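Binding domain (Hc) of Paraclostridial Mosquitocidal Protein 1 (Paraclostridium bifermentans, PDB 6HOX) probably directs a botulinum-like, Anopheles-specific neurotoxin to host nerve cells, serving as the receptor-binding part of its heavy chain. Local coordinates at residues S262-N267 / Y306-G311; M293-F296 / I302-P305; R276-S281 / Y287-R292. One frame throughout, in Å; residues are numbered along the deposited sequence.

Contact 1: S262-N267 / Y306-G311; sequences SYYMIN and YLYHKG
The ring of Tyr264 lies across the peptide that joins Leu307 to Tyr308, in the buried interior of the beta-trefoil that forms the C-terminal part of the receptor-binding domain. Strand 263-267 meets an irregular loop here without backbone pairing; the Tyr264 and Ile266 side chains pack on the loop, and one water bridges the two. Tyr308 CA sits over the face of the Tyr264 ring in a CH-pi contact, 3.8 Å from its centroid and 16° off the normal, and Leu307 O rests over the same face, 3.4 Å from Tyr264 CG. A flat, wide ring suits this place because it can cover a bare stretch of main chain. The two tyrosine rings are inclined by 27° but slid apart, and Tyr264 CE2 touches Tyr308 CD1 at 3.7 Å. Farther along the strand, Ile266 meets Leu307 crosswise, through methyl groups at the ends of two branched chains: Ile266 CD1 lies 3.8 Å from Leu307 CD2.

Glu446 positions the loop, its carboxylate taking hydrogen bonds from the backbone N of Leu307, Tyr308 and His309, while the Tyr308 hydroxyl bonds to Trp444 O and Asp441 N. Tyr264 CG stands anti to its carbonyl carbon (chi1 -54°), which carries the ring over the loop and its hydroxyl to a bridging water. That water lies 2.8 Å from Tyr264 OH and donates to Tyr308 O at 2.6 Å.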
loop_
_atom_site.group_PDB
_atom_site.type_symbol
_atom_site.label_atom_id
_atom_site.label_comp_id
_atom_site.label_asym_id
_atom_site.label_seq_id
_atom_site.Cartn_x
_atom_site.Cartn_y
_atom_site.Cartn_z
ATOM N N SER A 262 17.340 -4.743 3.525
ATOM C CA SER A 262 17.491 -5.293 2.169
ATOM C C SER A 262 16.214 -5.069 1.358
ATOM O O SER A 262 15.128 -5.468 1.772
ATOM C CB SER A 262 17.855 -6.753 2.165
ATOM O OG SER A 262 19.242 -6.890 2.371
ATOM N N TYR A 263 16.391 -4.469 0.183
ATOM C CA TYR A 263 15.291 -4.124 -0.693
ATOM C C TYR A 263 15.624 -4.545 -2.125
ATOM O O TYR A 263 16.777 -4.568 -2.522
ATOM C CB TYR A 263 15.029 -2.613 -0.719
ATOM C CG TYR A 263 14.354 -2.007 0.484
ATOM C CD1 TYR A 263 13.142 -2.488 0.968
ATOM C CD2 TYR A 263 14.895 -0.887 1.095
ATOM C CE1 TYR A 263 12.510 -1.886 2.048
ATOM C CE2 TYR A 263 14.294 -0.297 2.199
ATOM C CZ TYR A 263 13.085 -0.783 2.665
ATOM O OH TYR A 263 12.500 -0.192 3.744
ATOM N N TYR A 264 14.576 -4.838 -2.894
ATOM C CA TYR A 264 14.631 -4.773 -4.335
ATOM C C TYR A 264 14.253 -3.358 -4.752
ATOM O O TYR A 264 13.290 -2.779 -4.238
ATOM C CB TYR A 264 13.697 -5.804 -4.980
ATOM C CG TYR A 264 13.940 -7.209 -4.493
ATOM C CD1 TYR A 264 14.976 -7.978 -4.997
ATOM C CD2 TYR A 264 13.145 -7.763 -3.505
ATOM C CE1 TYR A 264 15.204 -9.265 -4.533
ATOM C CE2 TYR A 264 13.364 -9.047 -3.026
ATOM C CZ TYR A 264 14.405 -9.798 -3.534
ATOM O OH TYR A 264 14.610 -11.069 -3.065
ATOM N N MET A 265 15.006 -2.822 -5.705
ATOM C CA MET A 265 14.817 -1.478 -6.155
ATOM C C MET A 265 14.271 -1.549 -7.575
ATOM O O MET A 265 14.869 -2.226 -8.424
ATOM C CB MET A 265 16.141 -0.707 -6.105
ATOM C CG MET A 265 16.037 0.725 -6.544
ATOM S SD MET A 265 17.624 1.531 -6.371
ATOM C CE MET A 265 17.152 3.207 -6.786
ATOM N N ILE A 266 13.129 -0.872 -7.787
ATOM C CA ILE A 266 12.309 -0.970 -8.989
ATOM C C ILE A 266 11.969 0.426 -9.518
ATOM O O ILE A 266 11.640 1.346 -8.769
ATOM C CB ILE A 266 11.028 -1.764 -8.677
ATOM C CG1 ILE A 266 11.357 -3.218 -8.338
ATOM C CG2 ILE A 266 10.028 -1.638 -9.815
ATOM C CD1 ILE A 266 10.209 -3.988 -7.727
ATOM N N ASN A 267 11.997 0.547 -10.844
ATOM C CA ASN A 267 11.585 1.744 -11.529
ATOM C C ASN A 267 10.110 1.611 -11.884
ATOM O O ASN A 267 9.693 0.575 -12.382
ATOM C CB ASN A 267 12.388 1.996 -12.802
ATOM C CG ASN A 267 12.092 3.360 -13.382
ATOM O OD1 ASN A 267 11.133 3.529 -14.128
ATOM N ND2 ASN A 267 12.898 4.344 -13.029
ATOM N N TYR A 306 7.170 -9.971 -11.596
ATOM C CA TYR A 306 8.068 -10.441 -10.573
ATOM C C TYR A 306 8.629 -9.229 -9.820
ATOM O O TYR A 306 8.996 -8.238 -10.444
ATOM C CB TYR A 306 9.226 -11.241 -11.182
ATOM C CG TYR A 306 8.895 -12.662 -11.546
ATOM C CD1 TYR A 306 8.972 -13.669 -10.605
ATOM C CD2 TYR A 306 8.515 -12.998 -12.839
ATOM C CE1 TYR A 306 8.657 -14.977 -10.931
ATOM C CE2 TYR A 306 8.213 -14.301 -13.188
ATOM C CZ TYR A 306 8.282 -15.295 -12.228
ATOM O OH TYR A 306 7.959 -16.581 -12.550
ATOM N N LEU A 307 8.723 -9.339 -8.489
ATOM C CA LEU A 307 9.367 -8.316 -7.655
ATOM C C LEU A 307 10.659 -8.845 -7.030
ATOM O O LEU A 307 11.553 -8.052 -6.745
ATOM C CB LEU A 307 8.424 -7.878 -6.527
ATOM C CG LEU A 307 7.050 -7.359 -6.945
ATOM C CD1 LEU A 307 6.255 -6.962 -5.723
ATOM C CD2 LEU A 307 7.160 -6.199 -7.906
ATOM N N TYR A 308 10.718 -10.152 -6.740
ATOM C CA TYR A 308 11.838 -10.740 -5.986
ATOM C C TYR A 308 12.877 -11.380 -6.938
ATOM O O TYR A 308 14.074 -11.402 -6.620
ATOM C CB TYR A 308 11.353 -11.796 -4.988
ATOM C CG TYR A 308 10.192 -11.462 -4.068
ATOM C CD1 TYR A 308 9.900 -10.170 -3.649
ATOM C CD2 TYR A 308 9.405 -12.485 -3.561
ATOM C CE1 TYR A 308 8.831 -9.906 -2.794
ATOM C CE2 TYR A 308 8.351 -12.242 -2.696
ATOM C CZ TYR A 308 8.067 -10.949 -2.294
ATOM O OH TYR A 308 7.024 -10.742 -1.439
ATOM N N HIS A 309 12.411 -11.950 -8.061
ATOM C CA HIS A 309 13.241 -12.616 -9.108
ATOM C C HIS A 309 14.164 -13.673 -8.488
ATOM O O HIS A 309 15.366 -13.702 -8.762
ATOM C CB HIS A 309 14.049 -11.589 -9.911
ATOM C CG HIS A 309 13.224 -10.477 -10.470
ATOM N ND1 HIS A 309 12.501 -10.609 -11.629
ATOM C CD2 HIS A 309 12.969 -9.232 -9.998
ATOM C CE1 HIS A 309 11.868 -9.482 -11.875
ATOM N NE2 HIS A 309 12.131 -8.622 -10.880
ATOM N N LYS A 310 13.595 -14.545 -7.653
ATOM C CA LYS A 310 14.376 -15.571 -6.963
ATOM C C LYS A 310 14.994 -16.514 -8.001
ATOM O O LYS A 310 14.403 -16.793 -9.036
ATOM C CB LYS A 310 13.501 -16.283 -5.932
ATOM C CG LYS A 310 13.012 -15.361 -4.824
ATOM C CD LYS A 310 12.619 -16.062 -3.547
ATOM C CE LYS A 310 13.051 -15.306 -2.308
ATOM N NZ LYS A 310 12.637 -16.019 -1.076
ATOM N N GLY A 311 16.224 -16.950 -7.726
ATOM C CA GLY A 311 17.023 -17.716 -8.669
ATOM C C GLY A 311 17.574 -16.873 -9.814
ATOM O O GLY A 311 17.682 -17.369 -10.931
HETATM O O HOH W 1 15.766 -12.690 -5.045
#

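Contact 2: M293-F296 / I302-P305; sequences MRTF and ILIP
Phe296 and Ile304 form the hydrogen-bonded pair of a short antiparallel beta hairpin, strand 295-297 with strand 302-305, within the trefoil part of the domain. Phe296 N donates to Ile304 O at 2.8 Å, lying in the carbonyl plane, and Ile304 N returns a bond of the same length to Phe296 O that is close to straight (173° at the hydrogen). Both acceptors are also approached by CA-H groups: Thr295 CA lies 3.1 Å from Ile304 O, and Leu303 CA 3.4 Å from Phe296 O.

Thr295 and Pro305 make the neighbouring non-hydrogen-bonded pair, a place that suits proline because no N-H is needed there to reach the partner strand. Beyond it Arg294 O accepts a bond from the backbone N of Tyr306, adding one backbone bond just past the end of strand 302-305. Arg294 NH1 is hydrogen-bonded to His309 ND1, and the guanidinium also makes a cation-pi contact with Tyr306.

On the face shared by Phe296 and Ile304, CG of Phe296 lies between its backbone N and carbonyl carbon (chi1 60°), folding the ring over the facing isoleucine. Beta-branched Ile304 suits this place, presenting a broad apolar surface to the flat ring: its CB sits over one face, 3.9 Å from the Phe296 centroid, while Ile304 CG2 reaches Phe296 CZ at 3.4 Å. Ile302, Ile304 and Pro305 also pack on Phe152 of helix 152-155, so the hairpin meets the lectin-like N-terminal part of the domain. One buried acceptor has no hydrogen-bond partner: Pro305 O, which lies 3.8 Å from Phe296 CE1.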
loop_
_atom_site.group_PDB
_atom_site.type_symbol
_atom_site.label_atom_id
_atom_site.label_comp_id
_atom_site.label_asym_id
_atom_site.label_seq_id
_atom_site.Cartn_x
_atom_site.Cartn_y
_atom_site.Cartn_z
ATOM N N MET A 293 11.163 -6.506 -18.560
ATOM C CA MET A 293 10.044 -6.870 -17.696
ATOM C C MET A 293 9.914 -8.399 -17.642
ATOM O O MET A 293 9.843 -9.052 -18.672
ATOM C CB MET A 293 8.760 -6.253 -18.263
ATOM C CG MET A 293 7.489 -6.584 -17.486
ATOM S SD MET A 293 6.946 -5.238 -16.411
ATOM C CE MET A 293 6.487 -4.002 -17.625
ATOM N N ARG A 294 9.923 -8.962 -16.431
ATOM C CA ARG A 294 9.587 -10.360 -16.195
ATOM C C ARG A 294 8.201 -10.425 -15.541
ATOM O O ARG A 294 7.937 -9.671 -14.607
ATOM C CB ARG A 294 10.639 -11.033 -15.311
ATOM C CG ARG A 294 12.049 -11.049 -15.890
ATOM C CD ARG A 294 13.066 -11.672 -14.943
ATOM N NE ARG A 294 12.897 -13.116 -14.865
ATOM C CZ ARG A 294 12.498 -13.802 -13.798
ATOM N NH1 ARG A 294 12.350 -13.216 -12.619
ATOM N NH2 ARG A 294 12.231 -15.087 -13.928
ATOM N N THR A 295 7.337 -11.322 -16.042
ATOM C CA THR A 295 5.989 -11.532 -15.536
ATOM C C THR A 295 5.710 -13.031 -15.415
ATOM O O THR A 295 6.360 -13.846 -16.064
ATOM C CB THR A 295 4.924 -10.859 -16.417
ATOM O OG1 THR A 295 4.900 -11.471 -17.701
ATOM C CG2 THR A 295 5.138 -9.370 -16.603
ATOM N N PHE A 296 4.752 -13.377 -14.553
ATOM C CA PHE A 296 4.204 -14.717 -14.490
ATOM C C PHE A 296 2.684 -14.636 -14.610
ATOM O O PHE A 296 2.079 -13.550 -14.545
ATOM C CB PHE A 296 4.634 -15.454 -13.218
ATOM C CG PHE A 296 4.233 -14.809 -11.914
ATOM C CD1 PHE A 296 5.019 -13.819 -11.339
ATOM C CD2 PHE A 296 3.090 -15.214 -11.242
ATOM C CE1 PHE A 296 4.666 -13.241 -10.126
ATOM C CE2 PHE A 296 2.725 -14.621 -10.041
ATOM C CZ PHE A 296 3.508 -13.635 -9.485
ATOM N N ILE A 302 -4.336 -12.969 -16.524
ATOM C CA ILE A 302 -3.699 -12.060 -15.519
ATOM C C ILE A 302 -2.183 -12.305 -15.485
ATOM O O ILE A 302 -1.727 -13.369 -15.037
ATOM C CB ILE A 302 -4.291 -12.250 -14.105
ATOM C CG1 ILE A 302 -5.800 -12.015 -14.061
ATOM C CG2 ILE A 302 -3.574 -11.373 -13.086
ATOM C CD1 ILE A 302 -6.425 -12.368 -12.728
ATOM N N LEU A 303 -1.428 -11.285 -15.909
ATOM C CA LEU A 303 0.022 -11.229 -15.815
ATOM C C LEU A 303 0.427 -10.448 -14.556
ATOM O O LEU A 303 -0.016 -9.345 -14.344
ATOM C CB LEU A 303 0.575 -10.537 -17.065
ATOM C CG LEU A 303 0.900 -11.452 -18.244
ATOM C CD1 LEU A 303 -0.364 -12.075 -18.817
ATOM C CD2 LEU A 303 1.639 -10.677 -19.322
ATOM N N ILE A 304 1.323 -11.025 -13.756
ATOM C CA ILE A 304 1.821 -10.390 -12.555
ATOM C C ILE A 304 3.323 -10.164 -12.721
ATOM O O ILE A 304 4.036 -11.062 -13.168
ATOM C CB ILE A 304 1.481 -11.249 -11.324
ATOM C CG1 ILE A 304 -0.031 -11.492 -11.252
ATOM C CG2 ILE A 304 2.045 -10.637 -10.040
ATOM C CD1 ILE A 304 -0.551 -11.799 -9.880
ATOM N N PRO A 305 3.848 -8.964 -12.367
ATOM C CA PRO A 305 5.285 -8.711 -12.435
ATOM C C PRO A 305 5.993 -9.435 -11.295
ATOM O O PRO A 305 5.474 -9.497 -10.173
ATOM C CB PRO A 305 5.405 -7.196 -12.242
ATOM C CG PRO A 305 4.214 -6.882 -11.354
ATOM C CD PRO A 305 3.113 -7.794 -11.866
#

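Contact 3: R276-S281 / Y287-R292; sequences RSTYKS and YPYISR
Arg276 and Thr278 pair with Tyr289 and Tyr287 as the two hydrogen-bonded rungs of an antiparallel beta hairpin in the trefoil, whose strands run at 138° to each other. Four backbone bonds join them. Arg276 N donates to Tyr289 O at 2.8 Å, almost in line with the carbonyl, whereas in the return bond Tyr289 N stands above the plane of the Arg276 carbonyl. Between the rungs Ser277 faces Pro288 in a non-hydrogen-bonded pair, where proline costs no cross-strand bond.

The face with the arginine carries most of the side-chain contact. Tyr289 CG is wedged between its own N and carbonyl carbon (chi1 68°), which turns the ring toward Arg276 on the facing strand: Arg276 CB lies over its face, 4.0 Å from the centroid. The two side chains then run together, and Tyr289 OH rests over the guanidinium, 3.4 Å from Arg276 NE but not bonded to it, because it sits above the guanidinium plane, where no N-H points; NE instead pairs with Asp313 in a salt bridge. Lysine suits the other end, its long aliphatic chain crossing the Tyr287 ring before NZ reaches the hydroxyl of Tyr411. Within that crossing, Lys280 CD lies 3.7 Å from Tyr287 CD1.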
loop_
_atom_site.group_PDB
_atom_site.type_symbol
_atom_site.label_atom_id
_atom_site.label_comp_id
_atom_site.label_asym_id
_atom_site.label_seq_id
_atom_site.Cartn_x
_atom_site.Cartn_y
_atom_site.Cartn_z
ATOM N N ARG A 276 19.770 -5.116 -12.357
ATOM C CA ARG A 276 20.961 -5.952 -12.567
ATOM C C ARG A 276 22.186 -5.031 -12.714
ATOM O O ARG A 276 22.056 -3.798 -12.711
ATOM C CB ARG A 276 20.742 -6.871 -13.774
ATOM C CG ARG A 276 19.568 -7.831 -13.621
ATOM C CD ARG A 276 19.310 -8.683 -14.854
ATOM N NE ARG A 276 20.437 -9.562 -15.139
ATOM C CZ ARG A 276 20.450 -10.503 -16.078
ATOM N NH1 ARG A 276 19.393 -10.658 -16.860
ATOM N NH2 ARG A 276 21.511 -11.284 -16.223
ATOM N N SER A 277 23.372 -5.644 -12.804
ATOM C CA SER A 277 24.615 -4.914 -13.066
ATOM C C SER A 277 25.515 -5.722 -14.006
ATOM O O SER A 277 25.431 -6.942 -14.090
ATOM C CB SER A 277 25.341 -4.573 -11.800
ATOM O OG SER A 277 25.795 -5.741 -11.149
ATOM N N THR A 278 26.373 -4.998 -14.719
ATOM C CA THR A 278 27.241 -5.558 -15.728
ATOM C C THR A 278 28.583 -4.814 -15.679
ATOM O O THR A 278 28.625 -3.567 -15.708
ATOM C CB THR A 278 26.576 -5.489 -17.108
ATOM O OG1 THR A 278 27.426 -6.164 -18.039
ATOM C CG2 THR A 278 26.330 -4.074 -17.586
ATOM N N TYR A 279 29.665 -5.592 -15.589
ATOM C CA TYR A 279 31.010 -5.074 -15.648
ATOM C C TYR A 279 31.362 -4.804 -17.113
ATOM O O TYR A 279 31.347 -5.715 -17.927
ATOM C CB TYR A 279 31.987 -6.060 -15.006
ATOM C CG TYR A 279 33.411 -5.577 -14.989
ATOM C CD1 TYR A 279 33.765 -4.425 -14.307
ATOM C CD2 TYR A 279 34.405 -6.263 -15.666
ATOM C CE1 TYR A 279 35.072 -3.970 -14.293
ATOM C CE2 TYR A 279 35.717 -5.821 -15.663
ATOM C CZ TYR A 279 36.051 -4.673 -14.973
ATOM O OH TYR A 279 37.338 -4.240 -14.972
ATOM N N LYS A 280 31.633 -3.541 -17.445
ATOM C CA LYS A 280 32.077 -3.188 -18.772
ATOM C C LYS A 280 33.601 -3.076 -18.745
ATOM O O LYS A 280 34.141 -2.071 -18.303
ATOM C CB LYS A 280 31.390 -1.912 -19.253
ATOM C CG LYS A 280 29.959 -2.129 -19.713
ATOM C CD LYS A 280 29.300 -0.873 -20.208
ATOM C CE LYS A 280 27.823 -1.059 -20.469
ATOM N NZ LYS A 280 27.581 -2.004 -21.586
ATOM N N SER A 281 34.256 -4.146 -19.215
ATOM C CA SER A 281 35.714 -4.310 -19.231
ATOM C C SER A 281 36.402 -3.080 -19.838
ATOM O O SER A 281 37.443 -2.658 -19.351
ATOM C CB SER A 281 36.086 -5.562 -19.984
ATOM O OG SER A 281 35.507 -5.538 -21.285
ATOM N N TYR A 287 28.120 -1.169 -14.255
ATOM C CA TYR A 287 26.957 -0.352 -14.558
ATOM C C TYR A 287 25.697 -1.069 -14.071
ATOM O O TYR A 287 25.440 -2.205 -14.460
ATOM C CB TYR A 287 26.848 -0.075 -16.061
ATOM C CG TYR A 287 27.833 0.933 -16.600
ATOM C CD1 TYR A 287 29.161 0.605 -16.824
ATOM C CD2 TYR A 287 27.443 2.234 -16.860
ATOM C CE1 TYR A 287 30.067 1.537 -17.317
ATOM C CE2 TYR A 287 28.335 3.178 -17.349
ATOM C CZ TYR A 287 29.656 2.833 -17.582
ATOM O OH TYR A 287 30.525 3.785 -18.052
ATOM N N PRO A 288 24.847 -0.434 -13.228
ATOM C CA PRO A 288 23.531 -1.001 -12.934
ATOM C C PRO A 288 22.598 -0.695 -14.113
ATOM O O PRO A 288 22.733 0.340 -14.756
ATOM C CB PRO A 288 23.145 -0.290 -11.631
ATOM C CG PRO A 288 23.782 1.080 -11.780
ATOM C CD PRO A 288 25.089 0.829 -12.516
ATOM N N TYR A 289 21.642 -1.590 -14.372
ATOM C CA TYR A 289 20.625 -1.353 -15.393
ATOM C C TYR A 289 19.325 -2.070 -14.989
ATOM O O TYR A 289 19.345 -2.996 -14.180
ATOM C CB TYR A 289 21.149 -1.793 -16.768
ATOM C CG TYR A 289 21.338 -3.282 -16.932
ATOM C CD1 TYR A 289 22.472 -3.915 -16.452
ATOM C CD2 TYR A 289 20.377 -4.062 -17.553
ATOM C CE1 TYR A 289 22.649 -5.282 -16.581
ATOM C CE2 TYR A 289 20.540 -5.433 -17.694
ATOM C CZ TYR A 289 21.679 -6.044 -17.205
ATOM O OH TYR A 289 21.842 -7.397 -17.344
ATOM N N ILE A 290 18.189 -1.607 -15.529
ATOM C CA ILE A 290 16.927 -2.335 -15.385
ATOM C C ILE A 290 16.795 -3.263 -16.596
ATOM O O ILE A 290 16.867 -2.826 -17.737
ATOM C CB ILE A 290 15.709 -1.397 -15.246
ATOM C CG1 ILE A 290 15.882 -0.380 -14.119
ATOM C CG2 ILE A 290 14.435 -2.204 -15.031
ATOM C CD1 ILE A 290 15.749 -0.987 -12.741
ATOM N N SER A 291 16.628 -4.554 -16.317
ATOM C CA SER A 291 16.467 -5.549 -17.343
ATOM C C SER A 291 15.019 -5.544 -17.839
ATOM O O SER A 291 14.169 -4.872 -17.264
ATOM C CB SER A 291 16.870 -6.893 -16.825
ATOM O OG SER A 291 17.087 -7.796 -17.890
ATOM N N ARG A 292 14.749 -6.323 -18.890
ATOM C CA ARG A 292 13.408 -6.396 -19.467
ATOM C C ARG A 292 12.422 -6.927 -18.415
ATOM O O ARG A 292 12.786 -7.682 -17.511
ATOM C CB ARG A 292 13.410 -7.226 -20.759
ATOM C CG ARG A 292 13.916 -8.656 -20.611
ATOM C CD ARG A 292 13.726 -9.478 -21.882
ATOM N NE ARG A 292 14.774 -9.289 -22.893
ATOM C CZ ARG A 292 14.583 -8.772 -24.111
ATOM N NH1 ARG A 292 13.392 -8.315 -24.461
ATOM N NH2 ARG A 292 15.581 -8.719 -24.977
#

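How the contacts relate
Contact 1 is fully buried, whereas contacts 2 and 3 are only partly so and lie nested within the chain loop that contact 1 closes. The latter two are hairpins in series, joined by the step from Arg292 to Met293, and have ladders of backbone bonds; in contact 1 no backbone bond joins the segments, and ring, aliphatic and water-bridged contacts hold them. Strand 302-305 of contact 2 leads straight into the loop of contact 1, touching it where Arg294 meets His309 and Tyr306; the nearest atoms of contacts 1 and 3 are about 4 Å apart. Contact 2 borders the N-terminal part of the domain with apolar side chains, while contact 3, its centre about 29 Å from the chain's centre, carries more charge.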